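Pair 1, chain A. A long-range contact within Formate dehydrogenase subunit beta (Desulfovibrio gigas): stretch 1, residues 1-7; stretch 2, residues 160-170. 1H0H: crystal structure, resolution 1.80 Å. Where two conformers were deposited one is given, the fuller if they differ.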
# COMPACT_ATOMS: atom_id res chain seq x y z
N SER A 1 1.23 -20.02 38.10
CA SER A 1 1.69 -20.70 36.86
C SER A 1 0.95 -20.12 35.66
O SER A 1 -0.20 -19.63 35.78
CB SER A 1 1.48 -22.20 36.96
OG SER A 1 0.11 -22.52 37.12
N LYS A 2 1.59 -20.22 34.50
CA LYS A 2 1.13 -19.58 33.29
C LYS A 2 0.43 -20.49 32.29
O LYS A 2 0.48 -21.71 32.39
CB LYS A 2 2.30 -18.86 32.59
CG LYS A 2 3.03 -17.91 33.52
CD LYS A 2 2.16 -16.72 33.94
CE LYS A 2 3.07 -15.65 34.54
NZ LYS A 2 2.33 -14.53 35.19
N GLY A 3 -0.24 -19.85 31.34
CA GLY A 3 -0.93 -20.54 30.29
C GLY A 3 -1.10 -19.65 29.08
O GLY A 3 -0.76 -18.47 29.11
N PHE A 4 -1.65 -20.24 28.03
CA PHE A 4 -1.92 -19.57 26.78
C PHE A 4 -3.31 -20.00 26.36
O PHE A 4 -3.74 -21.14 26.62
CB PHE A 4 -1.00 -20.09 25.65
CG PHE A 4 0.47 -19.75 25.77
CD1 PHE A 4 1.28 -20.36 26.72
CD2 PHE A 4 1.08 -18.86 24.86
CE1 PHE A 4 2.67 -20.07 26.79
CE2 PHE A 4 2.45 -18.57 24.93
CZ PHE A 4 3.25 -19.18 25.91
N PHE A 5 -4.01 -19.11 25.68
CA PHE A 5 -5.22 -19.50 24.99
C PHE A 5 -4.98 -19.12 23.52
O PHE A 5 -4.75 -17.96 23.22
CB PHE A 5 -6.46 -18.79 25.52
CG PHE A 5 -7.67 -18.96 24.63
CD1 PHE A 5 -8.02 -20.22 24.15
CD2 PHE A 5 -8.42 -17.87 24.23
CE1 PHE A 5 -9.14 -20.40 23.32
CE2 PHE A 5 -9.53 -18.03 23.39
CZ PHE A 5 -9.89 -19.31 22.94
N VAL A 6 -5.02 -20.11 22.64
CA VAL A 6 -4.86 -19.84 21.21
C VAL A 6 -6.20 -20.02 20.50
O VAL A 6 -6.72 -21.13 20.39
CB VAL A 6 -3.81 -20.78 20.60
CG1 VAL A 6 -3.52 -20.38 19.16
CG2 VAL A 6 -2.52 -20.82 21.45
N ASP A 7 -6.78 -18.91 20.04
CA ASP A 7 -8.06 -18.98 19.38
C ASP A 7 -7.82 -19.04 17.88
O ASP A 7 -7.63 -18.00 17.26
CB ASP A 7 -8.88 -17.74 19.75
CG ASP A 7 -10.26 -17.75 19.17
OD1 ASP A 7 -10.59 -18.65 18.37
OD2 ASP A 7 -11.10 -16.86 19.44
N ALA A 160 -5.49 -13.76 18.44
CA ALA A 160 -5.54 -15.22 18.41
C ALA A 160 -4.66 -15.78 19.55
O ALA A 160 -5.03 -16.75 20.22
CB ALA A 160 -5.07 -15.74 17.08
N MET A 161 -3.50 -15.17 19.75
CA MET A 161 -2.59 -15.61 20.82
C MET A 161 -2.87 -14.80 22.06
O MET A 161 -2.99 -13.58 22.00
CB MET A 161 -1.11 -15.40 20.44
CG MET A 161 -0.59 -16.25 19.30
SD MET A 161 -0.65 -18.03 19.66
CE MET A 161 0.46 -18.14 21.15
N ASN A 162 -2.99 -15.49 23.20
CA ASN A 162 -3.18 -14.84 24.49
C ASN A 162 -2.34 -15.55 25.51
O ASN A 162 -2.16 -16.75 25.43
CB ASN A 162 -4.64 -14.92 24.90
CG ASN A 162 -5.56 -14.33 23.87
OD1 ASN A 162 -5.90 -13.15 23.97
ND2 ASN A 162 -5.98 -15.12 22.88
N PHE A 163 -1.87 -14.82 26.51
CA PHE A 163 -1.01 -15.37 27.56
C PHE A 163 -1.36 -14.77 28.91
O PHE A 163 -1.72 -13.59 29.01
CB PHE A 163 0.46 -15.07 27.24
CG PHE A 163 1.42 -15.43 28.34
CD1 PHE A 163 1.97 -16.70 28.41
CD2 PHE A 163 1.80 -14.50 29.29
CE1 PHE A 163 2.86 -17.04 29.42
CE2 PHE A 163 2.69 -14.83 30.30
CZ PHE A 163 3.23 -16.10 30.36
N GLY A 164 -1.25 -15.59 29.95
CA GLY A 164 -1.45 -15.08 31.30
C GLY A 164 -1.39 -16.19 32.34
O GLY A 164 -0.79 -17.23 32.13
N ASP A 165 -1.99 -15.96 33.50
CA ASP A 165 -2.06 -17.01 34.51
C ASP A 165 -2.95 -18.10 33.94
O ASP A 165 -3.90 -17.82 33.21
CB ASP A 165 -2.61 -16.47 35.81
CG ASP A 165 -1.68 -15.48 36.44
OD1 ASP A 165 -0.46 -15.56 36.17
OD2 ASP A 165 -2.05 -14.57 37.21
N LEU A 166 -2.61 -19.34 34.25
CA LEU A 166 -3.34 -20.49 33.73
C LEU A 166 -4.85 -20.43 33.92
O LEU A 166 -5.60 -20.65 32.97
CB LEU A 166 -2.81 -21.79 34.35
CG LEU A 166 -3.42 -23.05 33.73
CD1 LEU A 166 -3.14 -23.09 32.21
CD2 LEU A 166 -2.87 -24.30 34.41
N SER A 167 -5.28 -20.16 35.14
CA SER A 167 -6.71 -20.05 35.44
C SER A 167 -7.42 -19.07 34.50
O SER A 167 -8.48 -19.38 33.97
CB SER A 167 -6.91 -19.61 36.89
OG SER A 167 -6.51 -20.61 37.80
N GLU A 168 -6.84 -17.89 34.31
CA GLU A 168 -7.45 -16.86 33.45
C GLU A 168 -7.57 -17.33 32.02
O GLU A 168 -8.58 -17.08 31.36
CB GLU A 168 -6.62 -15.58 33.48
CG GLU A 168 -6.86 -14.75 34.73
CD GLU A 168 -5.75 -13.76 35.03
OE1 GLU A 168 -5.04 -13.33 34.06
OE2 GLU A 168 -5.57 -13.45 36.25
N MET A 169 -6.54 -18.04 31.56
CA MET A 169 -6.51 -18.58 30.20
C MET A 169 -7.52 -19.73 30.04
O MET A 169 -8.21 -19.84 29.01
CB MET A 169 -5.11 -19.04 29.87
CG MET A 169 -4.11 -17.89 29.69
SD MET A 169 -4.60 -16.65 28.42
CE MET A 169 -5.16 -15.33 29.50
N GLU A 170 -7.62 -20.57 31.07
CA GLU A 170 -8.62 -21.63 31.09
C GLU A 170 -10.04 -21.05 30.99
O GLU A 170 -10.87 -21.53 30.21
CB GLU A 170 -8.47 -22.48 32.35
CG GLU A 170 -7.23 -23.35 32.33
CD GLU A 170 -6.96 -24.02 33.67
OE1 GLU A 170 -7.42 -23.51 34.70
OE2 GLU A 170 -6.27 -25.07 33.67

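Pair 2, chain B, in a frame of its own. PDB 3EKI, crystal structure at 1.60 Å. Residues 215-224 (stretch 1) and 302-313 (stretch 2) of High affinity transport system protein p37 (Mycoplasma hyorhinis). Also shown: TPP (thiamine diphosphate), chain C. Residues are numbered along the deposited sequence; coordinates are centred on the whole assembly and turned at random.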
# COMPACT_ATOMS: atom_id res chain seq x y z
N TYR B 215 6.86 0.29 1.40
CA TYR B 215 6.48 0.23 -0.00
C TYR B 215 6.78 1.62 -0.57
O TYR B 215 7.12 2.58 0.15
CB TYR B 215 5.04 -0.20 -0.27
CG TYR B 215 3.99 0.84 0.05
CD1 TYR B 215 3.89 1.40 1.33
CD2 TYR B 215 3.09 1.28 -0.90
CE1 TYR B 215 2.93 2.34 1.63
CE2 TYR B 215 2.14 2.23 -0.63
CZ TYR B 215 2.06 2.76 0.64
OH TYR B 215 1.11 3.71 0.90
N ARG B 216 6.67 1.72 -1.88
CA ARG B 216 6.89 2.97 -2.60
C ARG B 216 5.78 3.22 -3.61
O ARG B 216 4.99 2.34 -3.95
CB ARG B 216 8.20 2.92 -3.40
CG ARG B 216 9.43 2.55 -2.61
CD ARG B 216 10.62 2.46 -3.58
NE ARG B 216 11.72 1.83 -2.91
CZ ARG B 216 12.69 2.39 -2.21
NH1 ARG B 216 12.72 3.71 -2.06
NH2 ARG B 216 13.61 1.59 -1.67
N GLY B 217 5.70 4.44 -4.14
CA GLY B 217 4.98 4.75 -5.33
C GLY B 217 5.93 4.69 -6.54
O GLY B 217 7.11 4.39 -6.39
N MET B 218 5.33 4.96 -7.69
CA MET B 218 6.15 4.99 -8.91
C MET B 218 5.50 5.90 -9.92
O MET B 218 4.30 6.15 -9.87
CB MET B 218 6.33 3.60 -9.49
CG MET B 218 5.08 2.95 -10.02
SD MET B 218 5.39 1.30 -10.67
CE MET B 218 6.32 1.69 -12.14
N ILE B 219 6.31 6.41 -10.84
CA ILE B 219 5.82 7.23 -11.93
C ILE B 219 6.03 6.47 -13.25
O ILE B 219 7.18 6.11 -13.49
CB ILE B 219 6.53 8.59 -12.00
CG1 ILE B 219 6.35 9.39 -10.70
CG2 ILE B 219 6.08 9.40 -13.20
CD1 ILE B 219 7.08 10.70 -10.59
N TRP B 220 4.96 6.31 -13.97
CA TRP B 220 4.92 5.72 -15.30
C TRP B 220 4.88 6.81 -16.36
O TRP B 220 4.31 7.87 -16.15
CB TRP B 220 3.67 4.89 -15.49
CG TRP B 220 3.46 3.70 -14.64
CD1 TRP B 220 2.80 3.66 -13.44
CD2 TRP B 220 3.90 2.36 -14.90
NE1 TRP B 220 2.81 2.38 -12.94
CE2 TRP B 220 3.48 1.56 -13.82
CE3 TRP B 220 4.62 1.76 -15.94
CZ2 TRP B 220 3.73 0.20 -13.73
CZ3 TRP B 220 4.86 0.40 -15.84
CH2 TRP B 220 4.43 -0.37 -14.75
N ILE B 221 5.44 6.47 -17.53
CA ILE B 221 5.31 7.25 -18.75
C ILE B 221 4.86 6.33 -19.88
O ILE B 221 5.13 5.13 -19.85
CB ILE B 221 6.59 8.01 -19.08
CG1 ILE B 221 7.80 7.13 -19.33
CG2 ILE B 221 6.86 9.02 -17.94
CD1 ILE B 221 9.02 7.88 -19.85
N LYS B 222 4.14 6.95 -20.83
CA LYS B 222 3.59 6.18 -21.94
C LYS B 222 3.65 7.00 -23.21
O LYS B 222 3.38 8.19 -23.14
CB LYS B 222 2.15 5.79 -21.67
CG LYS B 222 1.43 5.14 -22.83
CD LYS B 222 0.10 5.67 -23.22
CE LYS B 222 -0.24 7.12 -23.01
NZ LYS B 222 -1.57 7.49 -23.49
N GLY B 223 3.99 6.37 -24.33
CA GLY B 223 3.83 7.05 -25.61
C GLY B 223 4.44 6.22 -26.73
O GLY B 223 4.97 5.15 -26.45
N ASN B 224 4.37 6.77 -27.93
CA ASN B 224 5.25 6.27 -28.99
C ASN B 224 6.69 6.70 -28.73
O ASN B 224 7.00 7.43 -27.78
CB ASN B 224 4.72 6.77 -30.33
CG ASN B 224 4.75 8.27 -30.48
OD1 ASN B 224 5.46 9.01 -29.83
ND2 ASN B 224 3.95 8.76 -31.43
N PHE B 302 -3.06 11.91 -22.00
CA PHE B 302 -2.33 11.65 -20.78
C PHE B 302 -1.16 10.69 -21.04
O PHE B 302 -1.37 9.65 -21.69
CB PHE B 302 -3.26 11.12 -19.67
CG PHE B 302 -4.18 12.30 -19.28
CD1 PHE B 302 -3.81 13.15 -18.27
CD2 PHE B 302 -5.35 12.50 -19.98
CE1 PHE B 302 -4.61 14.23 -17.97
CE2 PHE B 302 -6.16 13.58 -19.70
CZ PHE B 302 -5.74 14.44 -18.71
N HIS B 303 0.01 11.03 -20.52
CA HIS B 303 1.21 10.22 -20.73
C HIS B 303 2.04 9.94 -19.49
O HIS B 303 3.07 9.28 -19.59
CB HIS B 303 2.13 10.90 -21.76
CG HIS B 303 1.43 11.14 -23.07
ND1 HIS B 303 0.65 12.25 -23.29
CD2 HIS B 303 1.37 10.41 -24.21
CE1 HIS B 303 0.14 12.20 -24.53
NE2 HIS B 303 0.57 11.09 -25.10
N ILE B 304 1.59 10.41 -18.32
CA ILE B 304 2.27 10.17 -17.06
C ILE B 304 1.26 9.62 -16.06
O ILE B 304 0.12 10.09 -16.12
CB ILE B 304 2.93 11.47 -16.58
CG1 ILE B 304 3.96 12.01 -17.60
CG2 ILE B 304 3.55 11.32 -15.20
CD1 ILE B 304 4.12 13.51 -17.49
N ALA B 305 1.64 8.67 -15.23
CA ALA B 305 0.71 8.19 -14.22
C ALA B 305 1.41 7.78 -12.94
O ALA B 305 2.55 7.31 -12.94
CB ALA B 305 -0.12 7.01 -14.72
N PHE B 306 0.69 7.99 -11.82
CA PHE B 306 1.19 7.56 -10.52
C PHE B 306 0.56 6.23 -10.11
O PHE B 306 -0.63 6.06 -10.38
CB PHE B 306 0.84 8.60 -9.47
CG PHE B 306 1.34 10.01 -9.68
CD1 PHE B 306 2.38 10.26 -10.58
CD2 PHE B 306 0.78 11.06 -8.97
CE1 PHE B 306 2.81 11.57 -10.75
CE2 PHE B 306 1.20 12.34 -9.17
CZ PHE B 306 2.25 12.60 -10.04
N SER B 307 1.36 5.38 -9.48
CA SER B 307 0.77 4.18 -8.88
C SER B 307 1.65 3.66 -7.77
O SER B 307 2.77 4.11 -7.54
CB SER B 307 0.59 3.07 -9.92
OG SER B 307 1.83 2.44 -10.16
N GLU B 308 1.10 2.66 -7.05
CA GLU B 308 1.94 1.88 -6.17
C GLU B 308 3.06 1.23 -6.97
O GLU B 308 2.80 0.75 -8.07
CB GLU B 308 1.10 0.78 -5.51
CG GLU B 308 -0.20 1.21 -4.86
CD GLU B 308 -1.39 1.17 -5.77
OE1 GLU B 308 -2.52 1.01 -5.23
OE2 GLU B 308 -1.24 1.29 -7.01
N GLU B 309 4.24 1.19 -6.40
CA GLU B 309 5.33 0.42 -7.01
C GLU B 309 4.85 -1.00 -7.25
O GLU B 309 4.33 -1.68 -6.38
CB GLU B 309 6.57 0.45 -6.15
CG GLU B 309 7.69 -0.40 -6.74
CD GLU B 309 8.91 -0.51 -5.86
OE1 GLU B 309 8.81 -1.03 -4.71
OE2 GLU B 309 9.98 -0.10 -6.34
N GLY B 310 5.04 -1.49 -8.47
CA GLY B 310 4.75 -2.87 -8.80
C GLY B 310 3.31 -3.29 -8.73
O GLY B 310 3.07 -4.49 -8.54
N SER B 311 2.36 -2.37 -8.91
CA SER B 311 0.94 -2.69 -8.86
C SER B 311 0.58 -3.78 -9.86
O SER B 311 -0.38 -4.52 -9.66
CB SER B 311 0.14 -1.41 -9.11
OG SER B 311 0.48 -0.75 -10.29
N PHE B 312 1.35 -3.92 -10.94
CA PHE B 312 1.07 -4.97 -11.92
C PHE B 312 1.20 -6.36 -11.30
O PHE B 312 0.64 -7.36 -11.75
CB PHE B 312 2.00 -4.81 -13.13
CG PHE B 312 3.46 -4.67 -12.79
CD1 PHE B 312 4.22 -5.79 -12.47
CD2 PHE B 312 4.10 -3.43 -12.79
CE1 PHE B 312 5.56 -5.69 -12.15
CE2 PHE B 312 5.44 -3.33 -12.45
CZ PHE B 312 6.17 -4.45 -12.12
N ALA B 313 1.96 -6.47 -10.22
CA ALA B 313 2.24 -7.75 -9.57
C ALA B 313 0.98 -8.34 -8.95
O ALA B 313 0.97 -9.58 -8.82
CB ALA B 313 3.32 -7.62 -8.51
N1' TPP C . -0.48 -6.98 -2.60
C2' TPP C . -1.69 -7.59 -2.73
CM2 TPP C . -1.74 -9.11 -2.84
N3' TPP C . -2.82 -6.86 -2.77
C4' TPP C . -2.75 -5.52 -2.56
N4' TPP C . -3.90 -4.83 -2.51
C5' TPP C . -1.51 -4.87 -2.48
C6' TPP C . -0.37 -5.66 -2.51
C7' TPP C . -1.32 -3.35 -2.34
N3 TPP C . -1.30 -2.82 -0.97
C2 TPP C . -1.97 -3.34 0.06
S1 TPP C . -1.63 -2.41 1.50
C5 TPP C . -0.60 -1.31 0.63
C4 TPP C . -0.65 -1.65 -0.71
CM4 TPP C . 0.31 -1.02 -1.74
C6 TPP C . 0.07 -0.08 1.26
C7 TPP C . -0.96 1.04 1.46
O7 TPP C . -1.45 1.47 0.18
PA TPP C . -2.84 2.20 -0.07
O1A TPP C . -3.13 2.18 -1.53
O2A TPP C . -3.91 1.60 0.79
O3A TPP C . -2.71 3.67 0.50
PB TPP C . -2.16 4.95 -0.29
O1B TPP C . -0.72 4.75 -0.67
O2B TPP C . -2.33 6.13 0.75
O3B TPP C . -3.11 5.28 -1.52
O HOH W 1 6.76 -1.17 -2.92

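What backbone arrangement do the two pairs share? In each, two antiparallel strands lie side by side, and the second stretch then leaves its strand, for a helix in pair 1 and a turn in pair 2. Fourteen central residues superpose with an RMSD of 0.7 Å, and the backbone bonds correspond closely. In pair 1, Gly A3 N donates to Gly A164 O (2.8 Å) and Gly A164 N to Gly A3 O (3.0 Å); in pair 2, Met B218 N donates to Ser B307 O (2.7 Å) and Ser B307 N to Met B218 O (3.1 Å). At one end, Asp A7 N reaches Ala A160 O and Lys B222 N reaches His B303 O, both at 2.8 Å. At the other, Leu A166 N binds Ser A1 O (2.9 Å) and Glu B309 N binds Arg B216 O (2.8 Å), tying down the chain just as it leaves the strand.

How is the face carrying Phe A4 and Ile B219 filled? In pair 1 it is built from two aromatic rings, a methionine and a valine: the edge of Phe A163 points at the face of Phe A4, with centroids 5.1 Å apart, while Met A161 SD lies 3.7 Å from Val A6 CG1. The matching residues of pair 2 are Ile B219, Ile B221, Ile B304 and Phe B306. Branched aliphatic chains meet there, with Ile B219 CG2 3.8 Å from Ile B304 CG2, and Ile B219 CG1 sits 4.1 Å from Phe B306 CD1.

What happens on the opposite face, where Gly A3 matches Met B218? The helix of pair 1 runs close over Gly A3: an ideal CB there would lie 2.6 Å from Leu A166 CD1, a clash, and Met A169 CG approaches Gly A3 O to 3.4 Å. In pair 2 a type II turn runs from Glu B308 to Ser B311, and the place of Gly A3 is taken by Met B218, whose SD accepts a weak hydrogen bond from Gly B310 N (3.6 Å). Two residues along the strand, on the same face, Asn A162 ND2 donates to Phe A5 O (3.1 Å), whereas Trp B220, matching Phe A5, sends NE1 to Ser B307 OG (2.9 Å) and packs CH2 against Phe B312 CD2 (3.6 Å).

How are polar groups used near the end of the strand? Lys A2 NZ forms a salt bridge with Asp A165 OD1 at 3.1 Å. The matching pair, Gly B217 and Glu B308, cannot repeat it, because Gly B217 has no side chain. Pair 2 has a water that accepts from the backbone Arg B216 N (3.1 Å) and donates to Glu B309 OE1 (2.7 Å), linking the two stretches.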